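Local coordinates for FrpC operon protein (Neisseria meningitidis, PDB 5EDF), which binds the RTX protein FrpC and is a putatively adhesion-involved, iron-regulated protein whose precise function is still unknown, at residues 103-108 and 187-192; 9-14 and 30-35. One frame throughout, in Å; residues are numbered along the deposited sequence.

Interaction 1 of 2, residues 103-108 and 187-192; sequences IRKDAC and NGFTVQ
Arg-104 O accepts the shortest direct bond, 2.8 Å from Thr-190 N, with the donor tilted 32° from the carbonyl plane. In return Arg-104 N gives a straighter bond to Thr-190 O at 3.0 Å. The two make Arg-104 and Thr-190 an antiparallel hydrogen-bonded pair, with side chains side by side on one sheet face. Thr-190 places OG1 between its backbone N and carbonyl carbon (chi1 62°), 3.4 Å from Arg-104 CB. A water joins OG1 to Asp-106 OD2, and this oxygen also forms a 3.6 Å salt bridge with Arg-104 NE. On the other face Ile-103 CG2 lies 4.0 Å from Phe-189 CD1, while Lys-105 CB and CG approach CD1 and CE1 obliquely from the other side of the ring plane. Met-28 and Thr-26 of strand 26-31 and Val-223 of helix 205-224 also touch Phe-189. Beyond Lys-105 a weak bond runs from Asp-106 N to Gly-188 O, and a water donates to Asp-106 O and, weakly, to Phe-189 O. The chemistry thus divides between the faces: a largely apolar one, with Ile-103, Phe-189 and Val-191 buried and the Lys-105 chain at its margin, and a hydrated, charged one where the Asp-106 carboxylate is probably stabilised by Arg-104.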
ATOM      1  N   ILE A 103      -2.824   7.570   2.538  1.00 11.29           N
ATOM      2  CA  ILE A 103      -1.980   8.709   2.198  1.00 10.82           C
ATOM      3  C   ILE A 103      -2.353   9.886   3.083  1.00 12.35           C
ATOM      4  O   ILE A 103      -3.529  10.271   3.140  1.00 12.52           O
ATOM      5  CB  ILE A 103      -2.152   9.109   0.732  1.00 10.68           C
ATOM      6  CG1 ILE A 103      -1.875   7.938  -0.185  1.00 12.56           C
ATOM      7  CG2 ILE A 103      -1.236  10.310   0.384  1.00 13.86           C
ATOM      8  CD1 ILE A 103      -2.285   8.149  -1.646  1.00 13.89           C
ATOM      9  N   ARG A 104      -1.357  10.474   3.738  1.00 11.55           N
ATOM     10  CA  ARG A 104      -1.511  11.690   4.555  1.00 13.04           C
ATOM     11  C   ARG A 104      -0.397  12.641   4.215  0.50  8.92           C
ATOM     12  O   ARG A 104       0.615  12.248   3.650  0.50  8.77           O
ATOM     13  CB  ARG A 104      -1.431  11.392   6.057  1.00 14.53           C
ATOM     14  CG  ARG A 104      -2.500  10.472   6.512  1.00 15.57           C
ATOM     15  CD  ARG A 104      -2.417  10.251   8.020  1.00 24.45           C
ATOM     16  NE  ARG A 104      -2.923  11.440   8.673  1.00 29.96           N
ATOM     17  CZ  ARG A 104      -4.116  11.567   9.270  1.00 24.80           C
ATOM     18  NH1 ARG A 104      -4.947  10.549   9.404  0.50 18.50           N
ATOM     19  NH2 ARG A 104      -4.446  12.734   9.765  0.50 19.39           N
ATOM     20  N   LYS A 105      -0.557  13.923   4.565  1.00 15.82           N
ATOM     21  CA  LYS A 105       0.535  14.860   4.396  1.00 16.37           C
ATOM     22  C   LYS A 105       1.090  15.266   5.749  1.00 17.57           C
ATOM     23  O   LYS A 105       0.522  16.098   6.420  1.00 22.88           O
ATOM     24  CB  LYS A 105       0.091  16.060   3.573  1.00 18.91           C
ATOM     25  CG  LYS A 105       1.269  16.945   3.116  1.00 22.03           C
ATOM     26  CD  LYS A 105       0.854  18.176   2.380  1.00 21.61           C
ATOM     27  CE  LYS A 105       0.262  19.186   3.303  1.00 19.65           C
ATOM     28  NZ  LYS A 105       1.351  20.022   3.903  1.00 22.63           N
ATOM     29  N   ASP A 106       2.245  14.719   6.073  1.00 21.79           N
ATOM     30  CA  ASP A 106       2.907  14.931   7.362  1.00 25.05           C
ATOM     31  C   ASP A 106       4.392  14.798   7.195  1.00 28.42           C
ATOM     32  O   ASP A 106       4.848  14.087   6.322  1.00 23.67           O
ATOM     33  CB  ASP A 106       2.460  13.874   8.354  1.00 26.44           C
ATOM     34  CG  ASP A 106       1.054  14.089   8.853  1.00 34.68           C
ATOM     35  OD1 ASP A 106       0.763  15.236   9.259  1.00 46.11           O
ATOM     36  OD2 ASP A 106       0.251  13.124   8.888  1.00 35.23           O
ATOM     37  N   ALA A 107       5.150  15.460   8.065  1.00 28.36           N
ATOM     38  CA  ALA A 107       6.574  15.252   8.111  1.00 28.80           C
ATOM     39  C   ALA A 107       6.845  13.782   8.413  1.00 23.33           C
ATOM     40  O   ALA A 107       6.143  13.166   9.204  1.00 25.78           O
ATOM     41  CB  ALA A 107       7.221  16.183   9.178  1.00 32.95           C
ATOM     42  N   CYS A 108       7.875  13.258   7.764  1.00 24.21           N
ATOM     43  CA  CYS A 108       8.282  11.875   7.935  1.00 22.00           C
ATOM     44  C   CYS A 108       8.754  11.656   9.355  1.00 27.93           C
ATOM     45  O   CYS A 108       9.401  12.540   9.941  1.00 28.90           O
ATOM     46  CB  CYS A 108       9.400  11.542   6.972  1.00 24.02           C
ATOM     47  SG  CYS A 108       9.654   9.773   6.846  1.00 23.40           S
ATOM     48  N   ASN A 187       7.657  12.258  -1.097  1.00 23.51           N
ATOM     49  CA  ASN A 187       7.390  13.628  -1.555  1.00 28.60           C
ATOM     50  C   ASN A 187       6.571  14.442  -0.546  1.00 25.07           C
ATOM     51  O   ASN A 187       5.691  15.188  -0.949  1.00 24.82           O
ATOM     52  CB  ASN A 187       6.627  13.625  -2.907  1.00 29.33           C
ATOM     53  CG  ASN A 187       7.477  13.184  -4.100  1.00 42.81           C
ATOM     54  OD1 ASN A 187       8.314  12.283  -4.005  1.00 42.16           O
ATOM     55  ND2 ASN A 187       7.224  13.809  -5.251  1.00 48.79           N
ATOM     56  N   GLY A 188       6.845  14.302   0.751  1.00 24.04           N
ATOM     57  CA  GLY A 188       6.131  15.068   1.793  1.00 22.79           C
ATOM     58  C   GLY A 188       4.879  14.385   2.334  1.00 20.21           C
ATOM     59  O   GLY A 188       4.248  14.875   3.293  1.00 20.02           O
ATOM     60  N   PHE A 189       4.525  13.266   1.721  1.00 17.35           N
ATOM     61  CA  PHE A 189       3.376  12.475   2.149  1.00 16.00           C
ATOM     62  C   PHE A 189       3.832  11.278   2.937  1.00 17.71           C
ATOM     63  O   PHE A 189       4.947  10.777   2.730  1.00 19.87           O
ATOM     64  CB  PHE A 189       2.531  11.997   0.954  1.00 14.74           C
ATOM     65  CG  PHE A 189       2.009  13.124   0.124  1.00 18.26           C
ATOM     66  CD1 PHE A 189       0.858  13.761   0.494  1.00 18.63           C
ATOM     67  CD2 PHE A 189       2.709  13.591  -1.006  1.00 20.08           C
ATOM     68  CE1 PHE A 189       0.394  14.885  -0.254  1.00 19.69           C
ATOM     69  CE2 PHE A 189       2.245  14.660  -1.769  1.00 20.63           C
ATOM     70  CZ  PHE A 189       1.097  15.312  -1.375  1.00 19.59           C
ATOM     71  N   THR A 190       3.018  10.815   3.861  1.00 12.75           N
ATOM     72  CA  THR A 190       3.221   9.501   4.443  1.00 13.51           C
ATOM     73  C   THR A 190       2.295   8.523   3.743  1.00 11.61           C
ATOM     74  O   THR A 190       1.149   8.859   3.426  1.00 12.03           O
ATOM     75  CB  THR A 190       2.983   9.474   5.948  1.00 13.52           C
ATOM     76  OG1 THR A 190       1.624   9.821   6.236  1.00 14.59           O
ATOM     77  CG2 THR A 190       3.916  10.450   6.676  1.00 15.95           C
ATOM     78  N   VAL A 191       2.832   7.338   3.450  1.00 10.49           N
ATOM     79  CA  VAL A 191       2.122   6.335   2.668  1.00 10.05           C
ATOM     80  C   VAL A 191       2.289   5.022   3.412  1.00 11.32           C
ATOM     81  O   VAL A 191       3.422   4.527   3.566  1.00 10.37           O
ATOM     82  CB  VAL A 191       2.675   6.295   1.251  1.00  9.21           C
ATOM     83  CG1 VAL A 191       1.991   5.240   0.447  1.00 11.43           C
ATOM     84  CG2 VAL A 191       2.511   7.690   0.605  1.00 11.72           C
ATOM     85  N   GLN A 192       1.195   4.494   3.944  1.00  9.61           N
ATOM     86  CA  GLN A 192       1.227   3.365   4.874  1.00  9.58           C
ATOM     87  C   GLN A 192       0.228   2.340   4.400  1.00  9.51           C
ATOM     88  O   GLN A 192      -0.936   2.669   4.114  1.00 10.27           O
ATOM     89  CB  GLN A 192       0.910   3.836   6.281  1.00 11.48           C
ATOM     90  CG  GLN A 192       1.913   4.847   6.818  1.00 11.69           C
ATOM     91  CD  GLN A 192       1.576   5.460   8.141  1.00 14.80           C
ATOM     92  OE1 GLN A 192       0.582   5.135   8.762  1.00 16.54           O
ATOM     93  NE2 GLN A 192       2.421   6.400   8.564  1.00 16.92           N
TER
HETATM   94  O   HOH W   1       6.574  12.475   4.683  1.00 23.72           O
HETATM   95  O   HOH W   2       1.185  10.441   8.892  1.00 25.47           O

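Interaction 2 of 2, residues 9-14 and 30-35; sequences PEPMTG and IPYGYL
The loop that leads into strand 18-23 folds back over the 3-10 turn following strand 26-31, and Tyr-32, the first residue of that turn, makes the largest share of the contact. Its hydroxyl donates to Pro-9 O over 2.7 Å, reaching the oxygen from above the carbonyl plane, 40° out of it, while the oxygen itself lies at the edge of the phenol ring. Pro-11 covers one face: its CG stands 3.5 Å above the ring plane, displaced toward the rim and nearest CZ, in a CH-pi contact 3.9 Å from the ring centroid. Tyr-32 CG sits between the backbone N and the carbonyl carbon (chi1 82°), a position from which the ring extends to the two prolines. The phenol is thus held at its hydroxyl and over a face, and the ring of His-17 meets it edge-to-face.

At the other end of the loop the backbones meet. Gly-33 N donates to Gly-14 O at 3.0 Å, in the carbonyl plane and on a lone pair. Pro-31 CB touches the same oxygen at 3.6 Å. The CA atoms of Gly-14 and Gly-33 are 3.8 Å apart, possible because neither residue carries a CB; one on Gly-33 would run into Gly-14 CA. Gly-14 also has a positive phi (97°), a backbone shape that suits glycine. Glu-16 receives the backbone N-H groups of Met-12, Thr-13 and Gly-14 on its carboxylate and so fixes the loop's curve, and Glu-10 OE2 is bound by Lys-84, Tyr-79 and Gln-81. A tyrosine bonded to a main-chain carbonyl and covered on one face by a proline, beside a glycine-to-glycine backbone contact, here fastens an irregular N-terminal loop onto the end of a beta-hairpin.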
ATOM      1  N   PRO A   9     -19.749   7.715 -13.501  1.00 17.84           N
ATOM      2  CA  PRO A   9     -20.191   6.366 -13.856  1.00 18.39           C
ATOM      3  C   PRO A   9     -19.201   5.314 -13.382  1.00 16.96           C
ATOM      4  O   PRO A   9     -18.049   5.595 -13.109  1.00 15.74           O
ATOM      5  CB  PRO A   9     -20.224   6.429 -15.382  1.00 18.62           C
ATOM      6  CG  PRO A   9     -19.103   7.367 -15.742  1.00 20.70           C
ATOM      7  CD  PRO A   9     -19.221   8.435 -14.677  1.00 20.39           C
ATOM      8  N   GLU A  10     -19.653   4.078 -13.316  1.00 16.81           N
ATOM      9  CA  GLU A  10     -18.747   2.945 -13.123  1.00 15.01           C
ATOM     10  C   GLU A  10     -17.607   3.050 -14.135  1.00 14.75           C
ATOM     11  O   GLU A  10     -17.862   3.234 -15.310  1.00 16.54           O
ATOM     12  CB  GLU A  10     -19.522   1.649 -13.374  1.00 17.68           C
ATOM     13  CG  GLU A  10     -18.700   0.406 -13.122  1.00 15.70           C
ATOM     14  CD  GLU A  10     -19.343  -0.878 -13.588  1.00 17.22           C
ATOM     15  OE1 GLU A  10     -20.470  -0.877 -14.136  1.00 22.10           O
ATOM     16  OE2 GLU A  10     -18.701  -1.932 -13.437  1.00 17.91           O
ATOM     17  N   PRO A  11     -16.340   2.926 -13.690  1.00 13.99           N
ATOM     18  CA  PRO A  11     -15.248   2.958 -14.646  1.00 13.65           C
ATOM     19  C   PRO A  11     -15.168   1.757 -15.596  1.00 14.00           C
ATOM     20  O   PRO A  11     -15.541   0.637 -15.228  1.00 15.54           O
ATOM     21  CB  PRO A  11     -13.971   3.003 -13.765  1.00 14.38           C
ATOM     22  CG  PRO A  11     -14.437   3.308 -12.385  1.00 13.79           C
ATOM     23  CD  PRO A  11     -15.859   2.832 -12.304  1.00 14.20           C
HETATM   24  N   MSE A  12     -14.694   2.013 -16.823  1.00 14.66           N
HETATM   25  CA  MSE A  12     -14.244   0.929 -17.679  0.50 13.39           C
HETATM   26  C   MSE A  12     -12.746   0.655 -17.502  1.00 14.67           C
HETATM   27  O   MSE A  12     -12.344  -0.492 -17.335  1.00 15.04           O
HETATM   28  CB  MSE A  12     -14.593   1.159 -19.156  0.50 14.50           C
HETATM   29  CG  MSE A  12     -14.116   0.034 -20.040  0.50 16.31           C
HETATM   30 SE   MSE A  12     -14.444   0.402 -21.891  0.50 18.30          SE
HETATM   31  CE  MSE A  12     -13.385   1.944 -22.168  0.50 19.33           C
ATOM     32  N   THR A  13     -11.930   1.701 -17.548  1.00 14.49           N
ATOM     33  CA  THR A  13     -10.505   1.597 -17.330  1.00 15.37           C
ATOM     34  C   THR A  13     -10.073   2.101 -15.945  1.00 14.14           C
ATOM     35  O   THR A  13      -9.000   1.695 -15.467  1.00 14.37           O
ATOM     36  CB  THR A  13      -9.716   2.444 -18.327  1.00 14.94           C
ATOM     37  OG1 THR A  13      -9.969   3.834 -18.073  1.00 15.31           O
ATOM     38  CG2 THR A  13     -10.074   2.091 -19.775  1.00 16.96           C
ATOM     39  N   GLY A  14     -10.829   3.000 -15.343  1.00 13.03           N
ATOM     40  CA  GLY A  14     -10.427   3.659 -14.081  1.00 12.72           C
ATOM     41  C   GLY A  14      -9.788   5.008 -14.259  1.00 13.88           C
ATOM     42  O   GLY A  14      -9.576   5.706 -13.275  1.00 12.79           O
ATOM     43  N   ILE A  30      -6.360  12.298  -8.475  1.00 12.52           N
ATOM     44  CA  ILE A  30      -6.328  10.836  -8.463  1.00 12.47           C
ATOM     45  C   ILE A  30      -7.284  10.284  -9.494  1.00 12.10           C
ATOM     46  O   ILE A  30      -8.475  10.595  -9.442  1.00 12.08           O
ATOM     47  CB  ILE A  30      -6.698  10.307  -7.071  1.00 11.24           C
ATOM     48  CG1 ILE A  30      -5.735  10.896  -6.035  1.00 14.60           C
ATOM     49  CG2 ILE A  30      -6.656   8.751  -7.039  1.00 11.65           C
ATOM     50  CD1 ILE A  30      -5.873  10.323  -4.634  1.00 14.05           C
ATOM     51  N   PRO A  31      -6.805   9.432 -10.419  1.00 11.92           N
ATOM     52  CA  PRO A  31      -7.766   8.746 -11.301  1.00 12.87           C
ATOM     53  C   PRO A  31      -8.806   7.984 -10.494  1.00 11.25           C
ATOM     54  O   PRO A  31      -8.456   7.298  -9.523  1.00 11.55           O
ATOM     55  CB  PRO A  31      -6.895   7.821 -12.142  1.00 12.70           C
ATOM     56  CG  PRO A  31      -5.524   8.469 -12.107  1.00 11.44           C
ATOM     57  CD  PRO A  31      -5.424   9.046 -10.715  1.00 12.21           C
ATOM     58  N   TYR A  32     -10.076   8.137 -10.824  1.00 12.04           N
ATOM     59  CA  TYR A  32     -11.127   7.769  -9.908  1.00 12.06           C
ATOM     60  C   TYR A  32     -11.254   6.291  -9.670  1.00 11.26           C
ATOM     61  O   TYR A  32     -11.819   5.877  -8.642  1.00 12.13           O
ATOM     62  CB  TYR A  32     -12.460   8.416 -10.312  1.00 11.63           C
ATOM     63  CG  TYR A  32     -13.269   7.747 -11.382  1.00 11.54           C
ATOM     64  CD1 TYR A  32     -12.736   7.330 -12.598  1.00 12.90           C
ATOM     65  CD2 TYR A  32     -14.638   7.595 -11.211  1.00 13.48           C
ATOM     66  CE1 TYR A  32     -13.533   6.755 -13.583  1.00 13.56           C
ATOM     67  CE2 TYR A  32     -15.414   7.051 -12.177  1.00 13.56           C
ATOM     68  CZ  TYR A  32     -14.886   6.633 -13.374  1.00 13.10           C
ATOM     69  OH  TYR A  32     -15.677   6.105 -14.371  1.00 15.14           O
ATOM     70  N   GLY A  33     -10.722   5.456 -10.558  1.00 11.53           N
ATOM     71  CA  GLY A  33     -10.714   4.034 -10.348  1.00 11.62           C
ATOM     72  C   GLY A  33      -9.894   3.533  -9.184  1.00 10.19           C
ATOM     73  O   GLY A  33     -10.046   2.392  -8.778  1.00 11.52           O
ATOM     74  N   TYR A  34      -9.057   4.400  -8.602  1.00 11.41           N
ATOM     75  CA  TYR A  34      -8.324   4.066  -7.378  1.00 10.08           C
ATOM     76  C   TYR A  34      -9.118   4.357  -6.116  1.00  9.00           C
ATOM     77  O   TYR A  34      -8.600   4.188  -5.033  1.00 10.17           O
ATOM     78  CB  TYR A  34      -7.016   4.874  -7.345  1.00 11.77           C
ATOM     79  CG  TYR A  34      -6.022   4.435  -8.393  1.00 10.53           C
ATOM     80  CD1 TYR A  34      -5.354   3.211  -8.305  1.00 12.91           C
ATOM     81  CD2 TYR A  34      -5.766   5.224  -9.500  1.00 12.49           C
ATOM     82  CE1 TYR A  34      -4.452   2.814  -9.290  1.00 12.38           C
ATOM     83  CE2 TYR A  34      -4.857   4.830 -10.449  1.00 12.41           C
ATOM     84  CZ  TYR A  34      -4.201   3.630 -10.345  1.00 12.50           C
ATOM     85  OH  TYR A  34      -3.305   3.220 -11.326  1.00 14.42           O
ATOM     86  N   LEU A  35     -10.372   4.780  -6.267  1.00 10.56           N
ATOM     87  CA  LEU A  35     -11.215   5.238  -5.152  1.00 10.10           C
ATOM     88  C   LEU A  35     -12.434   4.362  -4.901  1.00 10.71           C
ATOM     89  O   LEU A  35     -13.518   4.871  -4.578  1.00 11.52           O
ATOM     90  CB  LEU A  35     -11.623   6.702  -5.362  1.00 12.34           C
ATOM     91  CG  LEU A  35     -10.458   7.694  -5.553  1.00 11.80           C
ATOM     92  CD1 LEU A  35     -11.000   9.031  -6.068  1.00 13.66           C
ATOM     93  CD2 LEU A  35      -9.626   7.847  -4.295  1.00 12.99           C
TER

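In the fold
Along the chain both segments of interaction 2 precede those of interaction 1, and their centres lie 23 Å apart, with nearest atoms about 5 Å from each other and not touching. Interaction 1 pairs neighbouring strands 98-105 and 189-193 inside the large antiparallel sheet, close to the Cys-108 to Cys-185 disulfide. Interaction 2 lies at the end of strand 26-31, an outermost strand of the small three-stranded mixed sheet. Strand 26-31 and helix 205-224 relate the two: Thr-26 and Met-28 touch residues of interaction 1, the strand runs on into interaction 2, and the helix packs on side chains of both. The N-terminal region is thereby joined to the large sheet within a single-chain assembly.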